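Twin-arginine translocation pathway signal (PDB 5IM2) probably serves as the extracytoplasmic solute-binding protein of a TRAP transporter, and holds a benzoate that copurified with it. Local coordinates at residues R122-E127 against N344-D349; T195-K200 against V337-D342. All coordinates share one frame; numbering follows the deposited sequence.

Contact 1. Residues R122-E127 against N344-D349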
loop_
_atom_site.group_PDB
_atom_site.type_symbol
_atom_site.label_atom_id
_atom_site.label_comp_id
_atom_site.label_asym_id
_atom_site.label_seq_id
_atom_site.Cartn_x
_atom_site.Cartn_y
_atom_site.Cartn_z
ATOM N N ARG A 122 -6.651 -12.023 6.460
ATOM C CA ARG A 122 -7.939 -12.021 5.764
ATOM C C ARG A 122 -7.777 -12.129 4.246
ATOM O O ARG A 122 -8.613 -12.743 3.573
ATOM C CB ARG A 122 -8.702 -10.741 6.090
ATOM C CG ARG A 122 -9.979 -10.497 5.326
ATOM C CD ARG A 122 -11.201 -11.077 6.011
ATOM N NE ARG A 122 -12.418 -10.467 5.473
ATOM C CZ ARG A 122 -13.012 -9.369 5.955
ATOM N NH1 ARG A 122 -12.533 -8.725 7.023
ATOM N NH2 ARG A 122 -14.115 -8.916 5.371
ATOM N N PHE A 123 -6.730 -11.528 3.688
ATOM C CA PHE A 123 -6.530 -11.457 2.238
ATOM C C PHE A 123 -5.160 -12.041 1.899
ATOM O O PHE A 123 -4.226 -11.327 1.536
ATOM C CB PHE A 123 -6.675 -10.025 1.725
ATOM C CG PHE A 123 -7.933 -9.370 2.130
ATOM C CD1 PHE A 123 -9.147 -9.732 1.537
ATOM C CD2 PHE A 123 -7.947 -8.406 3.138
ATOM C CE1 PHE A 123 -10.345 -9.133 1.918
ATOM C CE2 PHE A 123 -9.131 -7.804 3.512
ATOM C CZ PHE A 123 -10.340 -8.158 2.893
ATOM N N PRO A 124 -5.009 -13.365 2.021
ATOM C CA PRO A 124 -3.671 -13.949 1.904
ATOM C C PRO A 124 -3.084 -13.890 0.512
ATOM O O PRO A 124 -1.864 -13.757 0.390
ATOM C CB PRO A 124 -3.887 -15.396 2.354
ATOM C CG PRO A 124 -5.326 -15.675 2.107
ATOM C CD PRO A 124 -6.022 -14.366 2.383
ATOM N N ARG A 125 -3.878 -14.002 -0.551
ATOM C CA ARG A 125 -3.241 -14.153 -1.862
ATOM C C ARG A 125 -2.688 -12.840 -2.428
ATOM O O ARG A 125 -1.695 -12.856 -3.173
ATOM C CB ARG A 125 -4.231 -14.774 -2.842
ATOM C CG ARG A 125 -4.497 -16.221 -2.587
ATOM C CD ARG A 125 -5.689 -16.712 -3.348
ATOM N NE ARG A 125 -6.913 -16.308 -2.692
ATOM C CZ ARG A 125 -8.125 -16.743 -3.026
ATOM N NH1 ARG A 125 -8.291 -17.579 -4.047
ATOM N NH2 ARG A 125 -9.176 -16.323 -2.345
ATOM N N ILE A 126 -3.292 -11.691 -2.098
ATOM C CA ILE A 126 -2.784 -10.435 -2.628
ATOM C C ILE A 126 -1.422 -10.092 -2.031
ATOM O O ILE A 126 -0.680 -9.256 -2.573
ATOM C CB ILE A 126 -3.798 -9.301 -2.391
ATOM C CG1 ILE A 126 -3.407 -8.099 -3.234
ATOM C CG2 ILE A 126 -3.895 -8.921 -0.935
ATOM C CD1 ILE A 126 -4.334 -6.883 -3.044
ATOM N N GLU A 127 -1.070 -10.747 -0.919
ATOM C CA GLU A 127 0.182 -10.492 -0.217
ATOM C C GLU A 127 1.428 -10.826 -1.030
ATOM O O GLU A 127 2.525 -10.450 -0.618
ATOM C CB GLU A 127 0.269 -11.320 1.069
ATOM C CG GLU A 127 -0.672 -11.021 2.184
ATOM C CD GLU A 127 -0.466 -12.012 3.353
ATOM O OE1 GLU A 127 0.035 -13.164 3.138
ATOM O OE2 GLU A 127 -0.808 -11.648 4.489
ATOM N N ASN A 344 -0.153 -23.008 0.038
ATOM C CA ASN A 344 -0.469 -24.411 -0.191
ATOM C C ASN A 344 -1.319 -24.968 0.946
ATOM O O ASN A 344 -2.270 -25.728 0.711
ATOM C CB ASN A 344 0.813 -25.238 -0.315
ATOM C CG ASN A 344 1.599 -24.946 -1.580
ATOM O OD1 ASN A 344 1.070 -24.430 -2.571
ATOM N ND2 ASN A 344 2.881 -25.288 -1.547
ATOM N N GLN A 345 -0.970 -24.636 2.195
ATOM C CA GLN A 345 -1.766 -25.101 3.321
ATOM C C GLN A 345 -3.178 -24.525 3.310
ATOM O O GLN A 345 -4.080 -25.121 3.911
ATOM C CB GLN A 345 -1.069 -24.744 4.633
ATOM C CG GLN A 345 0.079 -25.669 4.968
ATOM C CD GLN A 345 1.220 -24.972 5.681
ATOM O OE1 GLN A 345 1.052 -23.889 6.249
ATOM N NE2 GLN A 345 2.396 -25.595 5.653
ATOM N N ARG A 346 -3.381 -23.371 2.673
ATOM C CA ARG A 346 -4.706 -22.775 2.549
ATOM C C ARG A 346 -5.495 -23.337 1.371
ATOM O O ARG A 346 -6.627 -22.900 1.141
ATOM C CB ARG A 346 -4.579 -21.262 2.433
ATOM C CG ARG A 346 -4.079 -20.640 3.694
ATOM C CD ARG A 346 -3.821 -19.179 3.453
ATOM N NE ARG A 346 -3.306 -18.476 4.616
ATOM C CZ ARG A 346 -4.050 -17.821 5.498
ATOM N NH1 ARG A 346 -5.369 -17.760 5.370
ATOM N NH2 ARG A 346 -3.462 -17.211 6.513
ATOM N N GLY A 347 -4.937 -24.312 0.654
ATOM C CA GLY A 347 -5.600 -24.945 -0.468
ATOM C C GLY A 347 -5.373 -24.264 -1.789
ATOM O O GLY A 347 -6.006 -24.644 -2.782
ATOM N N PHE A 348 -4.535 -23.240 -1.820
ATOM C CA PHE A 348 -4.183 -22.520 -3.036
ATOM C C PHE A 348 -2.935 -23.115 -3.655
ATOM O O PHE A 348 -2.217 -23.898 -3.034
ATOM C CB PHE A 348 -3.938 -21.048 -2.735
ATOM C CG PHE A 348 -5.063 -20.388 -2.012
ATOM C CD1 PHE A 348 -6.377 -20.527 -2.444
ATOM C CD2 PHE A 348 -4.806 -19.621 -0.890
ATOM C CE1 PHE A 348 -7.415 -19.907 -1.750
ATOM C CE2 PHE A 348 -5.832 -19.019 -0.196
ATOM C CZ PHE A 348 -7.137 -19.165 -0.623
ATOM N N ASP A 349 -2.661 -22.705 -4.901
ATOM C CA ASP A 349 -1.491 -23.180 -5.650
ATOM C C ASP A 349 -0.388 -22.137 -5.515
ATOM O O ASP A 349 -0.221 -21.268 -6.361
ATOM C CB ASP A 349 -1.860 -23.419 -7.110
ATOM C CG ASP A 349 -0.743 -24.069 -7.900
ATOM O OD1 ASP A 349 0.418 -24.124 -7.400
ATOM O OD2 ASP A 349 -1.042 -24.520 -9.029
#
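Arg125 lays its guanidinium flat on the ring of Phe348, the two planes 12° apart and their centres 4.0 Å from each other. NH1 of Arg125 comes down on CE1 of Phe348 at 3.4 Å, and the aliphatic part of the same chain continues over the ring: CD of Arg125 sits 3.7 Å from the centroid of Phe348, almost on the ring normal, a CH-pi contact beside the cation-pi stack. The bend at chi3 (-78°) folds the guanidinium back over the ring that CD already touches. Salt bridges from NH2 to Asp155 and from NE to Glu156 fix the rotation of the group, while Leu353 of helix 350-367 also touches the Arg125 side chain. With an alanine here, this face of Phe348 would probably lose its cover and the two acidic residues their shared cation. Pro124 fills in next to the stack, its CG 4.1 Å from CE2 of Phe348. CB of the same proline sits over one face of the Arg346 guanidinium, toward its rim, 3.9 Å from NE of Arg346, and this NE is salt-bridged to Asp342, one turn back on helix 334-345. No hydrogen bond joins the two segments; flat stacking and apolar contact do the work. Phe348 and Arg346 stand on either side of Gly347, whose positive phi (88°) closes helix 334-345, so the loop 122-127 is packed against a helix C-terminus that ends in a Schellman motif.

Contact 2. Residues T195-K200 against V337-D342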
loop_
_atom_site.group_PDB
_atom_site.type_symbol
_atom_site.label_atom_id
_atom_site.label_comp_id
_atom_site.label_asym_id
_atom_site.label_seq_id
_atom_site.Cartn_x
_atom_site.Cartn_y
_atom_site.Cartn_z
ATOM N N THR A 195 1.922 -4.572 7.445
ATOM C CA THR A 195 1.237 -5.840 7.238
ATOM C C THR A 195 2.132 -6.987 7.712
ATOM O O THR A 195 3.344 -6.826 7.832
ATOM C CB THR A 195 0.931 -6.051 5.774
ATOM O OG1 THR A 195 2.183 -6.255 5.103
ATOM C CG2 THR A 195 0.209 -4.847 5.181
ATOM N N ARG A 196 1.547 -8.183 7.847
ATOM C CA ARG A 196 2.319 -9.338 8.332
ATOM C C ARG A 196 3.464 -9.723 7.385
ATOM O O ARG A 196 4.505 -10.201 7.840
ATOM C CB ARG A 196 1.384 -10.527 8.583
ATOM C CG ARG A 196 0.995 -11.308 7.354
ATOM C CD ARG A 196 0.245 -12.600 7.691
ATOM N NE ARG A 196 -0.072 -13.349 6.474
ATOM C CZ ARG A 196 -0.226 -14.670 6.402
ATOM N NH1 ARG A 196 -0.097 -15.434 7.485
ATOM N NH2 ARG A 196 -0.507 -15.236 5.230
ATOM N N GLN A 197 3.327 -9.563 6.054
ATOM C CA GLN A 197 4.485 -9.937 5.247
ATOM C C GLN A 197 5.639 -8.972 5.441
ATOM O O GLN A 197 6.789 -9.374 5.352
ATOM C CB GLN A 197 4.159 -10.035 3.741
ATOM C CG GLN A 197 3.399 -11.255 3.317
ATOM C CD GLN A 197 3.862 -12.532 3.945
ATOM O OE1 GLN A 197 5.065 -12.793 4.043
ATOM N NE2 GLN A 197 2.914 -13.367 4.321
ATOM N N VAL A 198 5.370 -7.683 5.684
ATOM C CA VAL A 198 6.479 -6.769 5.900
ATOM C C VAL A 198 7.085 -6.996 7.279
ATOM O O VAL A 198 8.311 -6.934 7.445
ATOM C CB VAL A 198 6.006 -5.320 5.706
ATOM C CG1 VAL A 198 7.164 -4.339 5.833
ATOM C CG2 VAL A 198 5.323 -5.178 4.346
ATOM N N THR A 199 6.250 -7.290 8.287
ATOM C CA THR A 199 6.807 -7.548 9.626
ATOM C C THR A 199 7.562 -8.865 9.657
ATOM O O THR A 199 8.588 -8.971 10.350
ATOM C CB THR A 199 5.731 -7.523 10.713
ATOM O OG1 THR A 199 4.728 -8.503 10.459
ATOM C CG2 THR A 199 5.111 -6.141 10.851
ATOM N N LYS A 200 7.136 -9.844 8.851
ATOM C CA LYS A 200 7.915 -11.079 8.736
ATOM C C LYS A 200 9.293 -10.806 8.155
ATOM O O LYS A 200 10.305 -11.345 8.639
ATOM C CB LYS A 200 7.146 -12.092 7.897
ATOM C CG LYS A 200 6.015 -12.730 8.670
ATOM C CD LYS A 200 5.234 -13.711 7.826
ATOM C CE LYS A 200 3.913 -14.084 8.504
ATOM N NZ LYS A 200 4.119 -14.563 9.903
ATOM N N VAL A 337 9.448 -18.214 0.293
ATOM C CA VAL A 337 9.316 -19.663 0.465
ATOM C C VAL A 337 8.230 -19.988 1.490
ATOM O O VAL A 337 7.368 -20.861 1.278
ATOM C CB VAL A 337 10.680 -20.250 0.873
ATOM C CG1 VAL A 337 10.543 -21.686 1.349
ATOM C CG2 VAL A 337 11.621 -20.148 -0.324
ATOM N N ALA A 338 8.248 -19.282 2.617
ATOM C CA ALA A 338 7.225 -19.482 3.638
ATOM C C ALA A 338 5.830 -19.082 3.165
ATOM O O ALA A 338 4.837 -19.697 3.574
ATOM C CB ALA A 338 7.605 -18.696 4.889
ATOM N N TRP A 339 5.725 -18.039 2.340
ATOM C CA TRP A 339 4.428 -17.624 1.819
ATOM C C TRP A 339 3.846 -18.690 0.887
ATOM O O TRP A 339 2.649 -19.000 0.955
ATOM C CB TRP A 339 4.583 -16.274 1.108
ATOM C CG TRP A 339 3.294 -15.751 0.536
ATOM C CD1 TRP A 339 2.362 -15.013 1.190
ATOM C CD2 TRP A 339 2.784 -15.959 -0.793
ATOM N NE1 TRP A 339 1.292 -14.758 0.366
ATOM C CE2 TRP A 339 1.519 -15.322 -0.855
ATOM C CE3 TRP A 339 3.262 -16.635 -1.929
ATOM C CZ2 TRP A 339 0.722 -15.334 -2.014
ATOM C CZ3 TRP A 339 2.475 -16.649 -3.071
ATOM C CH2 TRP A 339 1.204 -15.995 -3.095
ATOM N N VAL A 340 4.680 -19.258 0.008
ATOM C CA VAL A 340 4.217 -20.332 -0.868
ATOM C C VAL A 340 3.692 -21.492 -0.042
ATOM O O VAL A 340 2.622 -22.052 -0.322
ATOM C CB VAL A 340 5.354 -20.754 -1.814
ATOM C CG1 VAL A 340 5.071 -22.143 -2.450
ATOM C CG2 VAL A 340 5.538 -19.679 -2.879
ATOM N N GLU A 341 4.418 -21.855 1.010
ATOM C CA GLU A 341 3.982 -22.957 1.857
ATOM C C GLU A 341 2.664 -22.629 2.563
ATOM O O GLU A 341 1.772 -23.486 2.664
ATOM C CB GLU A 341 5.100 -23.271 2.845
ATOM C CG GLU A 341 4.920 -24.540 3.643
ATOM C CD GLU A 341 6.194 -24.959 4.358
ATOM O OE1 GLU A 341 7.165 -24.170 4.345
ATOM O OE2 GLU A 341 6.230 -26.075 4.926
ATOM N N ASP A 342 2.514 -21.390 3.048
ATOM C CA ASP A 342 1.259 -20.968 3.673
ATOM C C ASP A 342 0.095 -21.014 2.687
ATOM O O ASP A 342 -1.027 -21.390 3.064
ATOM C CB ASP A 342 1.400 -19.561 4.254
ATOM C CG ASP A 342 0.195 -19.149 5.042
ATOM O OD1 ASP A 342 -0.296 -19.979 5.841
ATOM O OD2 ASP A 342 -0.280 -18.010 4.873
HETATM O O HOH W 1 -1.136 -17.992 7.958
#
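Arg196 and Asp342 form the salt bridge between helix 196-205 and helix 334-345. NH2 of Arg196 gives its hydrogen to OD2 of Asp342 at 2.8 Å, with an N-H...O angle of 161°. The oxygen lies at the edge of the guanidinium, near its plane, and is met nearly along its own C-O axis; the carboxylate is turned 66° from the guanidinium, which leaves this a single-point rather than a bidentate salt bridge. The chains reach each other from opposite directions: Arg196 runs extended from CG to NE, and CG of Asp342 stands anti to the backbone N, which puts the carboxylate in the path of the incoming arginine.

Water adds a second link. Water 1 accepts from NH1 of Arg196 at 2.8 Å and donates to OD1 of Asp342 at 3.0 Å, bridging the second amino group to the second carboxylate oxygen. Both charged groups have further mates: NE of Arg196 pairs with Glu127, and OD2 of Asp342 also receives NE of Arg346.

The remaining contact is between an amide and an indole. NE2 of Gln197 comes to the edge of the Trp339 ring, 3.6 Å from CD1 and near the ring plane, with the amide turned 85° to the indole. Bending at chi2 brings the amide round to this edge, and NE2 is hydrogen-bonded to Glu127. Trp339 packs further on Leu353 of helix 350-367.

Carboxylates and guanidinium groups thus alternate from buried Glu127 through Arg196 and Asp342 to Arg346, these last three partly exposed, with a water at the Arg196-Asp342 link. Such a chain would probably offset each charge with its neighbours and make the join between the helices depend on orientation as well as proximity.

How the contacts relate
Contacts 1 and 2 lie with their centres about 10 Å apart, on the same side of the chain's centre, and both use helix 334-345: contact 2 its body, contact 1 its C-terminal end. Along the chain the order is 122-127, 195-200, 337-342, 344-349, which nests contact 2 inside the loop closed by contact 1. Glu127 of contact 1 joins them directly, reaching both Arg196 and Gln197 of contact 2. The late helix thereby meets both the loop after strand 111-114 of the five-stranded sheet and the helix following strand 190-193 of the six-stranded one, tying together two parts of the solute-binding fold away from the benzoate itself.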